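Local structure of aminotransferase (Helicobacter pylori, 2FNU) at residues P98-I103 and K317-Y322. The protein transfers an amino group from glutamate to a UDP-linked 4-keto hexose in the second step of the biosynthesis of pseudaminic acid, a sialic-acid-like sugar that modifies flagellin. Numbering follows the deposited sequence.
Sequences PVFAGI and KPIYQY
Phe100 reaches from the end of an edge strand to Ile319 and Tyr320, and the pairing illustrates how one aromatic ring can join a sheet margin to a remote loop. Its far end meets the isoleucine: CZ lies 3.7 Å from Ile319 CG2, the methyl branch, and the two side chains cross at about a right angle. One flank of the same ring runs past the tyrosine, with Phe100 CD1 3.9 Å from Tyr320 CB. Both partners approach the phenylalanine ring at a slant, whereas Phe100 CD1 comes to the tyrosine ring at its edge. With chi1 at 58°, Tyr320 CG sits between its own backbone N and carbonyl carbon, which sets the methylene against Phe100 with the edge of the tyrosine ring beside it; that ring takes Pro318 CB over one face, 3.6 Å above the plane and displaced toward the rim. At its end, the phenol oxygen hydrogen-bonds to Glu338 and the backbone N of Leu334. No hydrogen bond spans the two segments, so their direct union is wholly apolar. The 3-10 turn that presents Ile319 and Tyr320 is held by Gln321 N to Pro318 O, at 2.9 Å, and follows soon after the substrate-binding Tyr316. Around this contact, Phe100 also touches Thr79 of neighbouring strand 76-79, Ile319 packs on Ala88 of helix 86-93, and Tyr320 rests against Ala337 of helix 335-343.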
loop_
_atom_site.group_PDB
_atom_site.type_symbol
_atom_site.label_atom_id
_atom_site.label_comp_id
_atom_site.label_asym_id
_atom_site.label_seq_id
_atom_site.Cartn_x
_atom_site.Cartn_y
_atom_site.Cartn_z
ATOM N N PRO B 98 -15.181 17.693 2.104
ATOM C CA PRO B 98 -15.021 17.881 3.553
ATOM C C PRO B 98 -15.653 19.188 3.986
ATOM O O PRO B 98 -15.489 20.205 3.313
ATOM C CB PRO B 98 -13.505 17.938 3.756
ATOM C CG PRO B 98 -12.959 18.378 2.429
ATOM C CD PRO B 98 -13.907 17.832 1.372
ATOM N N VAL B 99 -16.339 19.153 5.128
ATOM C CA VAL B 99 -16.880 20.353 5.738
ATOM C C VAL B 99 -16.200 20.498 7.086
ATOM O O VAL B 99 -16.397 19.671 7.964
ATOM C CB VAL B 99 -18.411 20.244 5.871
ATOM C CG1 VAL B 99 -18.989 21.486 6.536
ATOM C CG2 VAL B 99 -19.027 20.044 4.488
ATOM N N PHE B 100 -15.354 21.512 7.237
ATOM C CA PHE B 100 -14.493 21.600 8.423
ATOM C C PHE B 100 -15.182 22.256 9.620
ATOM O O PHE B 100 -15.695 23.369 9.513
ATOM C CB PHE B 100 -13.184 22.337 8.083
ATOM C CG PHE B 100 -12.327 21.584 7.101
ATOM C CD1 PHE B 100 -12.188 22.016 5.790
ATOM C CD2 PHE B 100 -11.704 20.402 7.489
ATOM C CE1 PHE B 100 -11.399 21.275 4.875
ATOM C CE2 PHE B 100 -10.906 19.666 6.585
ATOM C CZ PHE B 100 -10.756 20.113 5.283
ATOM N N ALA B 101 -15.193 21.539 10.750
ATOM C CA ALA B 101 -15.784 22.020 11.994
ATOM C C ALA B 101 -14.750 22.718 12.856
ATOM O O ALA B 101 -13.547 22.494 12.707
ATOM C CB ALA B 101 -16.368 20.844 12.781
ATOM N N GLY B 102 -15.223 23.533 13.790
ATOM C CA GLY B 102 -14.339 24.064 14.815
ATOM C C GLY B 102 -13.796 22.971 15.722
ATOM O O GLY B 102 -14.330 21.848 15.781
ATOM N N ILE B 103 -12.727 23.301 16.438
ATOM C CA ILE B 103 -12.113 22.379 17.379
ATOM C C ILE B 103 -12.072 22.996 18.780
ATOM O O ILE B 103 -12.381 24.176 18.974
ATOM C CB ILE B 103 -10.691 21.960 16.945
ATOM C CG1 ILE B 103 -9.759 23.178 16.881
ATOM C CG2 ILE B 103 -10.708 21.205 15.596
ATOM C CD1 ILE B 103 -8.344 22.838 17.326
ATOM N N LYS B 317 -1.023 21.922 10.580
ATOM C CA LYS B 317 -1.542 22.995 9.725
ATOM C C LYS B 317 -3.017 22.720 9.408
ATOM O O LYS B 317 -3.359 21.619 9.007
ATOM C CB LYS B 317 -0.718 23.060 8.437
ATOM C CG LYS B 317 -1.154 24.062 7.386
ATOM C CD LYS B 317 -0.039 24.119 6.330
ATOM C CE LYS B 317 -0.332 25.033 5.172
ATOM N NZ LYS B 317 0.913 25.121 4.328
ATOM N N PRO B 318 -3.900 23.709 9.618
ATOM C CA PRO B 318 -5.302 23.481 9.255
ATOM C C PRO B 318 -5.405 23.028 7.807
ATOM O O PRO B 318 -4.840 23.664 6.923
ATOM C CB PRO B 318 -5.943 24.860 9.470
ATOM C CG PRO B 318 -5.103 25.459 10.631
ATOM C CD PRO B 318 -3.699 25.027 10.259
ATOM N N ILE B 319 -6.120 21.932 7.560
ATOM C CA ILE B 319 -6.116 21.305 6.237
ATOM C C ILE B 319 -6.594 22.241 5.128
ATOM O O ILE B 319 -6.084 22.208 4.000
ATOM C CB ILE B 319 -6.926 19.981 6.250
ATOM C CG1 ILE B 319 -6.203 18.925 7.105
ATOM C CG2 ILE B 319 -7.179 19.460 4.846
ATOM C CD1 ILE B 319 -7.079 17.714 7.461
ATOM N N TYR B 320 -7.553 23.096 5.462
ATOM C CA TYR B 320 -8.128 24.010 4.441
ATOM C C TYR B 320 -7.111 25.071 3.975
ATOM O O TYR B 320 -7.383 25.784 3.013
ATOM C CB TYR B 320 -9.415 24.672 4.961
ATOM C CG TYR B 320 -9.212 25.454 6.253
ATOM C CD1 TYR B 320 -9.699 24.966 7.471
ATOM C CD2 TYR B 320 -8.511 26.661 6.260
ATOM C CE1 TYR B 320 -9.498 25.672 8.663
ATOM C CE2 TYR B 320 -8.295 27.374 7.460
ATOM C CZ TYR B 320 -8.806 26.868 8.655
ATOM O OH TYR B 320 -8.599 27.544 9.837
ATOM N N GLN B 321 -5.975 25.189 4.668
ATOM C CA GLN B 321 -4.903 26.110 4.266
ATOM C C GLN B 321 -4.079 25.598 3.079
ATOM O O GLN B 321 -3.364 26.389 2.434
ATOM C CB GLN B 321 -3.928 26.383 5.429
ATOM C CG GLN B 321 -4.417 27.276 6.568
ATOM C CD GLN B 321 -3.255 27.765 7.482
ATOM O OE1 GLN B 321 -2.062 27.650 7.134
ATOM N NE2 GLN B 321 -3.608 28.329 8.640
ATOM N N TYR B 322 -4.111 24.283 2.834
ATOM C CA TYR B 322 -3.315 23.727 1.740
ATOM C C TYR B 322 -3.840 24.216 0.395
ATOM O O TYR B 322 -5.048 24.390 0.220
ATOM C CB TYR B 322 -3.343 22.202 1.783
ATOM C CG TYR B 322 -2.483 21.592 2.868
ATOM C CD1 TYR B 322 -1.098 21.824 2.918
ATOM C CD2 TYR B 322 -3.046 20.737 3.827
ATOM C CE1 TYR B 322 -0.299 21.242 3.901
ATOM C CE2 TYR B 322 -2.258 20.153 4.827
ATOM C CZ TYR B 322 -0.881 20.396 4.842
ATOM O OH TYR B 322 -0.043 19.854 5.793
#